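PDB 3JWG: methyltransferase type 12 from Clostridium thermocellum, which probably transfers a methyl group from S-adenosyl-L-methionine to the 2'-oxygen of the 3'-terminal nucleotide of small RNAs, the chain here being its methyltransferase domain. Local coordinates for residues R17-V21 against T107-V111; Q55-V61 against R85-S91. All coordinates share one frame. Numbering follows the deposited sequence.

Overall arrangement
Both contacts reach one mixed beta-sheet, but in different ways and at different depths. Interaction 1 is buried near the middle of the chain, where helix 13-27 packs on central strand 105-109; side chains alone join the two, through a small apolar patch closed by a salt bridge, and the strand's end binds magnesium. Interaction 2 lies toward the border, where edge strand 86-90 pairs with 55-60; there backbone hydrogen bonds between parallel strands do most of the work, and burial is partial. The centres of interactions 1 and 2 lie about 15 Å apart, their nearest atoms about 6 Å. Strands 86-90 and 105-109 are consecutive in the chain, yet 55-60 and 32-36 separate them in the sheet.

Interaction 1 (R17-V21 against T107-V111); sequences RLGTV and TVIEV. With MG (magnesium ion), chain B.
One turn of regular alpha-helix, 17-21, lies over the C-terminal end of strand 107-109, nearly antiparallel to it (165°), with the axes of the two short segments 11.0 Å apart. Val21 faces Thr107 (CA to CA 8.0 Å) and Leu18 faces Ile109 (8.8 Å between CA atoms). Ile109, in the m,t rotamer, sends CD1 between the helical side chains, 3.9 Å from both Leu18 CD2 and Val21 CG2, while Val21 CG1 meets Thr107 CG2 at 3.7 Å. Glu110 leaves the strand in a left-handed conformation (phi/psi 54/51), so its CB points toward the helix as that of Ile109 does. This lets it meet Arg17, whose t,t,p chain carries NH1 to 3.0 Å from Glu110 OE2 in a salt bridge with a well-aligned hydrogen bond (164°); Ile109 CG2 lies over one face of the guanidinium, 3.7 Å from Arg17 NH1. Inside the helix, Val21 N donates to Arg17 O at 3.2 Å, and Thr20 OG1 bonds Gln16 O. Thr107 OG1 is satisfied by Asp35 OD1. Ile109 spends both backbone polar groups at the metal: its O binds MG at 2.3 Å, and its N donates at 2.8 Å to water 1, which is itself 2.4 Å from MG. Waters 2 and 3, each 2.5 Å from MG, and Gly37 O are the other ligands, so the ion bridges the ends of two sheet strands. The helix covers one face of the Rossmann-like methyltransferase sheet. Strand 105-109 pairs with strands 32-36 and 135-141; helix 42-48 packs beside the contact against Leu18, Thr107 and Ile109, whereas Val108 meets helix 117-131.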
ATOM      1  N   ARG A  17      -0.498  -2.993 -11.719  1.00 38.91           N
ATOM      2  CA  ARG A  17      -0.586  -3.346 -10.304  1.00 35.74           C
ATOM      3  C   ARG A  17      -1.327  -2.262  -9.531  1.00 31.61           C
ATOM      4  O   ARG A  17      -2.217  -2.550  -8.727  1.00 28.48           O
ATOM      5  CB  ARG A  17       0.810  -3.511  -9.702  1.00 38.40           C
ATOM      6  CG  ARG A  17       0.801  -3.763  -8.197  1.00 42.12           C
ATOM      7  CD  ARG A  17       2.175  -3.542  -7.577  1.00 46.46           C
ATOM      8  NE  ARG A  17       2.651  -2.179  -7.802  1.00 50.74           N
ATOM      9  CZ  ARG A  17       3.807  -1.703  -7.351  1.00 52.47           C
ATOM     10  NH1 ARG A  17       4.616  -2.482  -6.642  1.00 54.18           N
ATOM     11  NH2 ARG A  17       4.157  -0.449  -7.614  1.00 53.34           N
ATOM     12  N   LEU A  18      -0.936  -1.015  -9.769  1.00 27.47           N
ATOM     13  CA  LEU A  18      -1.560   0.114  -9.098  1.00 24.73           C
ATOM     14  C   LEU A  18      -3.008   0.236  -9.542  1.00 23.44           C
ATOM     15  O   LEU A  18      -3.877   0.579  -8.744  1.00 21.43           O
ATOM     16  CB  LEU A  18      -0.804   1.402  -9.418  1.00 23.42           C
ATOM     17  CG  LEU A  18       0.673   1.387  -9.019  1.00 24.81           C
ATOM     18  CD1 LEU A  18       1.294   2.742  -9.315  1.00 25.45           C
ATOM     19  CD2 LEU A  18       0.808   1.048  -7.546  1.00 25.07           C
ATOM     20  N   GLY A  19      -3.258  -0.045 -10.819  1.00 22.23           N
ATOM     21  CA  GLY A  19      -4.612   0.029 -11.339  1.00 20.11           C
ATOM     22  C   GLY A  19      -5.514  -0.942 -10.605  1.00 19.49           C
ATOM     23  O   GLY A  19      -6.684  -0.649 -10.353  1.00 19.21           O
ATOM     24  N   THR A  20      -4.966  -2.103 -10.261  1.00 17.49           N
ATOM     25  CA  THR A  20      -5.718  -3.120  -9.537  1.00 18.10           C
ATOM     26  C   THR A  20      -6.087  -2.584  -8.153  1.00 16.73           C
ATOM     27  O   THR A  20      -7.205  -2.772  -7.687  1.00 15.30           O
ATOM     28  CB  THR A  20      -4.893  -4.404  -9.359  1.00 20.46           C
ATOM     29  OG1 THR A  20      -4.599  -4.967 -10.646  1.00 23.06           O
ATOM     30  CG2 THR A  20      -5.663  -5.409  -8.523  1.00 21.94           C
ATOM     31  N   VAL A  21      -5.136  -1.932  -7.492  1.00 15.84           N
ATOM     32  CA  VAL A  21      -5.404  -1.359  -6.177  1.00 15.29           C
ATOM     33  C   VAL A  21      -6.550  -0.351  -6.273  1.00 13.95           C
ATOM     34  O   VAL A  21      -7.470  -0.366  -5.458  1.00 14.02           O
ATOM     35  CB  VAL A  21      -4.162  -0.641  -5.608  1.00 16.88           C
ATOM     36  CG1 VAL A  21      -4.501  -0.017  -4.267  1.00 14.31           C
ATOM     37  CG2 VAL A  21      -3.008  -1.634  -5.451  1.00 17.81           C
ATOM     38  N   THR A 107      -3.807   1.932   1.970  1.00 14.29           N
ATOM     39  CA  THR A 107      -3.075   1.109   1.016  1.00 15.62           C
ATOM     40  C   THR A 107      -1.622   1.039   1.489  1.00 15.38           C
ATOM     41  O   THR A 107      -1.064   2.021   1.992  1.00 16.29           O
ATOM     42  CB  THR A 107      -3.148   1.693  -0.416  1.00 15.77           C
ATOM     43  OG1 THR A 107      -2.692   3.047  -0.404  1.00 18.28           O
ATOM     44  CG2 THR A 107      -4.593   1.658  -0.937  1.00 16.40           C
ATOM     45  N   VAL A 108      -1.024  -0.134   1.324  1.00 13.79           N
ATOM     46  CA  VAL A 108       0.340  -0.403   1.753  1.00 14.86           C
ATOM     47  C   VAL A 108       1.038  -1.140   0.614  1.00 15.46           C
ATOM     48  O   VAL A 108       0.893  -2.351   0.467  1.00 16.55           O
ATOM     49  CB  VAL A 108       0.320  -1.301   3.013  1.00 13.54           C
ATOM     50  CG1 VAL A 108       1.730  -1.535   3.527  1.00 14.97           C
ATOM     51  CG2 VAL A 108      -0.554  -0.654   4.088  1.00 14.47           C
ATOM     52  N   ILE A 109       1.782  -0.399  -0.198  1.00 16.17           N
ATOM     53  CA  ILE A 109       2.467  -0.978  -1.345  1.00 19.00           C
ATOM     54  C   ILE A 109       3.983  -0.827  -1.218  1.00 19.13           C
ATOM     55  O   ILE A 109       4.486   0.263  -0.974  1.00 19.73           O
ATOM     56  CB  ILE A 109       1.991  -0.294  -2.645  1.00 19.58           C
ATOM     57  CG1 ILE A 109       0.461  -0.311  -2.696  1.00 20.04           C
ATOM     58  CG2 ILE A 109       2.597  -0.990  -3.864  1.00 22.30           C
ATOM     59  CD1 ILE A 109      -0.128   0.489  -3.832  1.00 22.02           C
ATOM     60  N   GLU A 110       4.702  -1.933  -1.376  1.00 20.59           N
ATOM     61  CA  GLU A 110       6.158  -1.933  -1.277  1.00 23.47           C
ATOM     62  C   GLU A 110       6.642  -1.335   0.041  1.00 22.20           C
ATOM     63  O   GLU A 110       7.499  -0.445   0.070  1.00 23.84           O
ATOM     64  CB  GLU A 110       6.756  -1.181  -2.466  1.00 28.24           C
ATOM     65  CG  GLU A 110       6.280  -1.743  -3.800  1.00 35.73           C
ATOM     66  CD  GLU A 110       6.946  -1.092  -4.997  1.00 40.37           C
ATOM     67  OE1 GLU A 110       6.987   0.157  -5.060  1.00 42.98           O
ATOM     68  OE2 GLU A 110       7.419  -1.836  -5.881  1.00 43.08           O
ATOM     69  N   VAL A 111       6.083  -1.841   1.135  1.00 18.47           N
ATOM     70  CA  VAL A 111       6.445  -1.374   2.462  1.00 16.55           C
ATOM     71  C   VAL A 111       6.885  -2.489   3.401  1.00 16.10           C
ATOM     72  O   VAL A 111       8.021  -2.489   3.871  1.00 14.62           O
ATOM     73  CB  VAL A 111       5.263  -0.638   3.166  1.00 18.28           C
ATOM     74  CG1 VAL A 111       5.628  -0.331   4.612  1.00 17.28           C
ATOM     75  CG2 VAL A 111       4.921   0.654   2.438  1.00 17.82           C
TER
HETATM   76 MG    MG B 220       3.875   2.460  -1.453  1.00 24.24          MG
HETATM   77  O   HOH W   1       2.059   2.322   0.128  1.00 15.00           O
HETATM   78  O   HOH W   2       2.200   3.567  -3.022  1.00 17.75           O
HETATM   79  O   HOH W   3       5.245   2.834  -3.560  1.00 36.50           O

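Interaction 2 (Q55-V61 against R85-S91); sequences QITGVDV and RISLFQS
Strands 55-60 and 86-90 run parallel and in register, Gln55 beside Arg85 through Val61 beside Ser91 (Thr57 CA to Ser87 CA 4.6 Å), short axes 4.6 Å apart and crossing at -17°; Arg85 and Val61, outside the strands, turn helical (psi -24° each). Gln55 (t,p) folds its amide back over the pair, where NE2 donates to Thr57 OG1 at 2.9 Å. Ile56 N donates to Arg85 O (2.6 Å) and Ile56 O accepts from Ser87 N (2.9 Å); Ile56 CD1 lies 3.8 Å from Arg85 NH2, whose hydrogen-bond partner is Phe53 O. Thr57, on the same sheet face as Val59 and Phe89, sets CG2 3.8 Å from Phe89 CE2 and bonds Tyr103 OH through OG1. Gly58 N reaches Ser87 O (2.8 Å), and Gly58 O takes Phe89 N (3.1 Å); the space of a CB there is filled by Leu88 CD2. Helices 63-73 and 80-83 link the strands, a beta-alpha-beta crossover of the Rossmann-like methyltransferase fold, with 86-90 at the edge. Val59 (t) presses CG2 over the face of the Phe89 ring (p), 3.7 Å from its centroid, a CH-pi contact. Asp60 N bonds Phe89 O weakly (3.4 Å), and Asp60 O accepts from Ser91 N (2.9 Å). The Asp60 carboxylate accepts from Gly39 N (OD1) and Ser62 N (OD2); the Asp60 side chain is about 6 Å from the magnesium, and in related methyltransferases an acidic residue at this strand end commonly binds the cofactor ribose. Val61 leaves the strand, keeping a CA-H...O contact of 3.1 Å from its CA to Ser91 O.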
ATOM      1  N   GLN A  55     -10.793  12.393  -0.774  1.00 23.03           N
ATOM      2  CA  GLN A  55      -9.589  12.739  -0.026  1.00 21.53           C
ATOM      3  C   GLN A  55      -8.534  11.699  -0.339  1.00 19.59           C
ATOM      4  O   GLN A  55      -8.770  10.503  -0.197  1.00 17.51           O
ATOM      5  CB  GLN A  55      -9.872  12.759   1.478  1.00 23.97           C
ATOM      6  CG  GLN A  55      -8.647  13.056   2.349  1.00 31.05           C
ATOM      7  CD  GLN A  55      -7.978  14.371   1.995  1.00 35.36           C
ATOM      8  OE1 GLN A  55      -8.650  15.390   1.810  1.00 37.90           O
ATOM      9  NE2 GLN A  55      -6.647  14.362   1.906  1.00 34.58           N
ATOM     10  N   ILE A  56      -7.377  12.178  -0.771  1.00 18.40           N
ATOM     11  CA  ILE A  56      -6.249  11.330  -1.132  1.00 18.14           C
ATOM     12  C   ILE A  56      -5.056  11.811  -0.321  1.00 19.43           C
ATOM     13  O   ILE A  56      -4.589  12.935  -0.500  1.00 20.06           O
ATOM     14  CB  ILE A  56      -5.944  11.470  -2.635  1.00 17.74           C
ATOM     15  CG1 ILE A  56      -7.138  10.942  -3.445  1.00 18.09           C
ATOM     16  CG2 ILE A  56      -4.640  10.752  -2.982  1.00 20.94           C
ATOM     17  CD1 ILE A  56      -7.139  11.388  -4.897  1.00 18.92           C
ATOM     18  N   THR A  57      -4.563  10.960   0.571  1.00 18.03           N
ATOM     19  CA  THR A  57      -3.443  11.331   1.417  1.00 18.03           C
ATOM     20  C   THR A  57      -2.259  10.378   1.280  1.00 18.58           C
ATOM     21  O   THR A  57      -2.412   9.164   1.414  1.00 18.62           O
ATOM     22  CB  THR A  57      -3.878  11.368   2.890  1.00 18.66           C
ATOM     23  OG1 THR A  57      -4.964  12.294   3.037  1.00 18.98           O
ATOM     24  CG2 THR A  57      -2.714  11.788   3.785  1.00 18.74           C
ATOM     25  N   GLY A  58      -1.085  10.945   1.016  1.00 17.03           N
ATOM     26  CA  GLY A  58       0.125  10.152   0.878  1.00 19.77           C
ATOM     27  C   GLY A  58       1.055  10.407   2.048  1.00 21.64           C
ATOM     28  O   GLY A  58       1.272  11.558   2.434  1.00 23.73           O
ATOM     29  N   VAL A  59       1.599   9.337   2.622  1.00 19.90           N
ATOM     30  CA  VAL A  59       2.508   9.447   3.759  1.00 19.97           C
ATOM     31  C   VAL A  59       3.791   8.671   3.453  1.00 21.13           C
ATOM     32  O   VAL A  59       3.742   7.576   2.896  1.00 16.03           O
ATOM     33  CB  VAL A  59       1.875   8.849   5.038  1.00 19.04           C
ATOM     34  CG1 VAL A  59       2.816   9.017   6.216  1.00 21.17           C
ATOM     35  CG2 VAL A  59       0.533   9.511   5.325  1.00 21.35           C
ATOM     36  N   ASP A  60       4.938   9.248   3.797  1.00 22.48           N
ATOM     37  CA  ASP A  60       6.212   8.570   3.571  1.00 26.10           C
ATOM     38  C   ASP A  60       7.152   8.886   4.735  1.00 29.03           C
ATOM     39  O   ASP A  60       6.964   9.880   5.447  1.00 28.33           O
ATOM     40  CB  ASP A  60       6.837   9.015   2.244  1.00 28.47           C
ATOM     41  CG  ASP A  60       7.793   7.965   1.660  1.00 34.14           C
ATOM     42  OD1 ASP A  60       7.310   6.964   1.080  1.00 31.90           O
ATOM     43  OD2 ASP A  60       9.028   8.135   1.786  1.00 35.34           O
ATOM     44  N   VAL A  61       8.153   8.032   4.929  1.00 29.51           N
ATOM     45  CA  VAL A  61       9.127   8.204   6.004  1.00 31.50           C
ATOM     46  C   VAL A  61      10.203   9.212   5.632  1.00 32.33           C
ATOM     47  O   VAL A  61      10.820   9.822   6.504  1.00 34.61           O
ATOM     48  CB  VAL A  61       9.831   6.867   6.344  1.00 31.17           C
ATOM     49  CG1 VAL A  61       8.809   5.829   6.760  1.00 30.01           C
ATOM     50  CG2 VAL A  61      10.621   6.371   5.142  1.00 28.52           C
ATOM     51  N   ARG A  85      -8.192  17.985  -2.712  1.00 26.89           N
ATOM     52  CA  ARG A  85      -8.407  16.548  -2.585  1.00 26.91           C
ATOM     53  C   ARG A  85      -7.175  15.801  -2.090  1.00 27.14           C
ATOM     54  O   ARG A  85      -7.291  14.715  -1.526  1.00 26.09           O
ATOM     55  CB  ARG A  85      -8.799  15.945  -3.935  1.00 26.85           C
ATOM     56  CG  ARG A  85     -10.054  16.509  -4.583  1.00 26.24           C
ATOM     57  CD  ARG A  85     -10.145  15.988  -6.009  1.00 28.97           C
ATOM     58  NE  ARG A  85     -10.257  14.531  -6.046  1.00 28.48           N
ATOM     59  CZ  ARG A  85      -9.968  13.779  -7.103  1.00 29.65           C
ATOM     60  NH1 ARG A  85      -9.537  14.339  -8.228  1.00 28.71           N
ATOM     61  NH2 ARG A  85     -10.130  12.462  -7.044  1.00 29.26           N
ATOM     62  N   ILE A  86      -5.996  16.378  -2.294  1.00 26.75           N
ATOM     63  CA  ILE A  86      -4.765  15.701  -1.912  1.00 26.03           C
ATOM     64  C   ILE A  86      -3.943  16.338  -0.795  1.00 26.42           C
ATOM     65  O   ILE A  86      -3.843  17.565  -0.678  1.00 26.87           O
ATOM     66  CB  ILE A  86      -3.872  15.511  -3.158  1.00 25.90           C
ATOM     67  CG1 ILE A  86      -2.684  14.606  -2.834  1.00 26.11           C
ATOM     68  CG2 ILE A  86      -3.387  16.857  -3.654  1.00 28.30           C
ATOM     69  CD1 ILE A  86      -1.971  14.096  -4.070  1.00 27.97           C
ATOM     70  N   SER A  87      -3.348  15.472   0.018  1.00 24.34           N
ATOM     71  CA  SER A  87      -2.518  15.877   1.141  1.00 25.57           C
ATOM     72  C   SER A  87      -1.313  14.941   1.261  1.00 24.93           C
ATOM     73  O   SER A  87      -1.411  13.748   0.971  1.00 21.46           O
ATOM     74  CB  SER A  87      -3.333  15.828   2.432  1.00 23.88           C
ATOM     75  OG  SER A  87      -2.493  15.940   3.563  1.00 32.73           O
ATOM     76  N   LEU A  88      -0.180  15.489   1.684  1.00 25.69           N
ATOM     77  CA  LEU A  88       1.038  14.699   1.853  1.00 27.60           C
ATOM     78  C   LEU A  88       1.734  15.120   3.134  1.00 27.98           C
ATOM     79  O   LEU A  88       1.768  16.305   3.458  1.00 28.30           O
ATOM     80  CB  LEU A  88       1.999  14.929   0.682  1.00 29.34           C
ATOM     81  CG  LEU A  88       1.616  14.491  -0.731  1.00 29.87           C
ATOM     82  CD1 LEU A  88       2.578  15.117  -1.727  1.00 33.44           C
ATOM     83  CD2 LEU A  88       1.651  12.984  -0.837  1.00 31.23           C
ATOM     84  N   PHE A  89       2.277  14.158   3.873  1.00 27.64           N
ATOM     85  CA  PHE A  89       3.008  14.480   5.094  1.00 27.72           C
ATOM     86  C   PHE A  89       3.977  13.370   5.472  1.00 28.28           C
ATOM     87  O   PHE A  89       3.824  12.221   5.052  1.00 25.78           O
ATOM     88  CB  PHE A  89       2.045  14.806   6.252  1.00 27.03           C
ATOM     89  CG  PHE A  89       1.316  13.622   6.821  1.00 24.38           C
ATOM     90  CD1 PHE A  89       1.879  12.867   7.847  1.00 23.96           C
ATOM     91  CD2 PHE A  89       0.035  13.302   6.379  1.00 24.17           C
ATOM     92  CE1 PHE A  89       1.174  11.815   8.431  1.00 24.10           C
ATOM     93  CE2 PHE A  89      -0.680  12.254   6.952  1.00 22.18           C
ATOM     94  CZ  PHE A  89      -0.111  11.509   7.982  1.00 25.19           C
ATOM     95  N   GLN A  90       4.990  13.729   6.253  1.00 27.81           N
ATOM     96  CA  GLN A  90       6.012  12.783   6.672  1.00 27.27           C
ATOM     97  C   GLN A  90       5.658  12.092   7.978  1.00 28.76           C
ATOM     98  O   GLN A  90       5.031  12.680   8.861  1.00 28.86           O
ATOM     99  CB  GLN A  90       7.360  13.505   6.800  1.00 29.95           C
ATOM    100  CG  GLN A  90       8.554  12.585   7.024  1.00 33.25           C
ATOM    101  CD  GLN A  90       9.886  13.317   6.948  1.00 37.25           C
ATOM    102  OE1 GLN A  90      10.951  12.701   7.034  1.00 37.79           O
ATOM    103  NE2 GLN A  90       9.833  14.636   6.784  1.00 37.71           N
ATOM    104  N   SER A  91       6.053  10.828   8.085  1.00 28.01           N
ATOM    105  CA  SER A  91       5.803  10.040   9.282  1.00 28.03           C
ATOM    106  C   SER A  91       6.718   8.828   9.319  1.00 29.07           C
ATOM    107  O   SER A  91       7.066   8.273   8.278  1.00 28.87           O
ATOM    108  CB  SER A  91       4.352   9.564   9.335  1.00 28.23           C
ATOM    109  OG  SER A  91       4.162   8.697  10.444  1.00 28.13           O
TER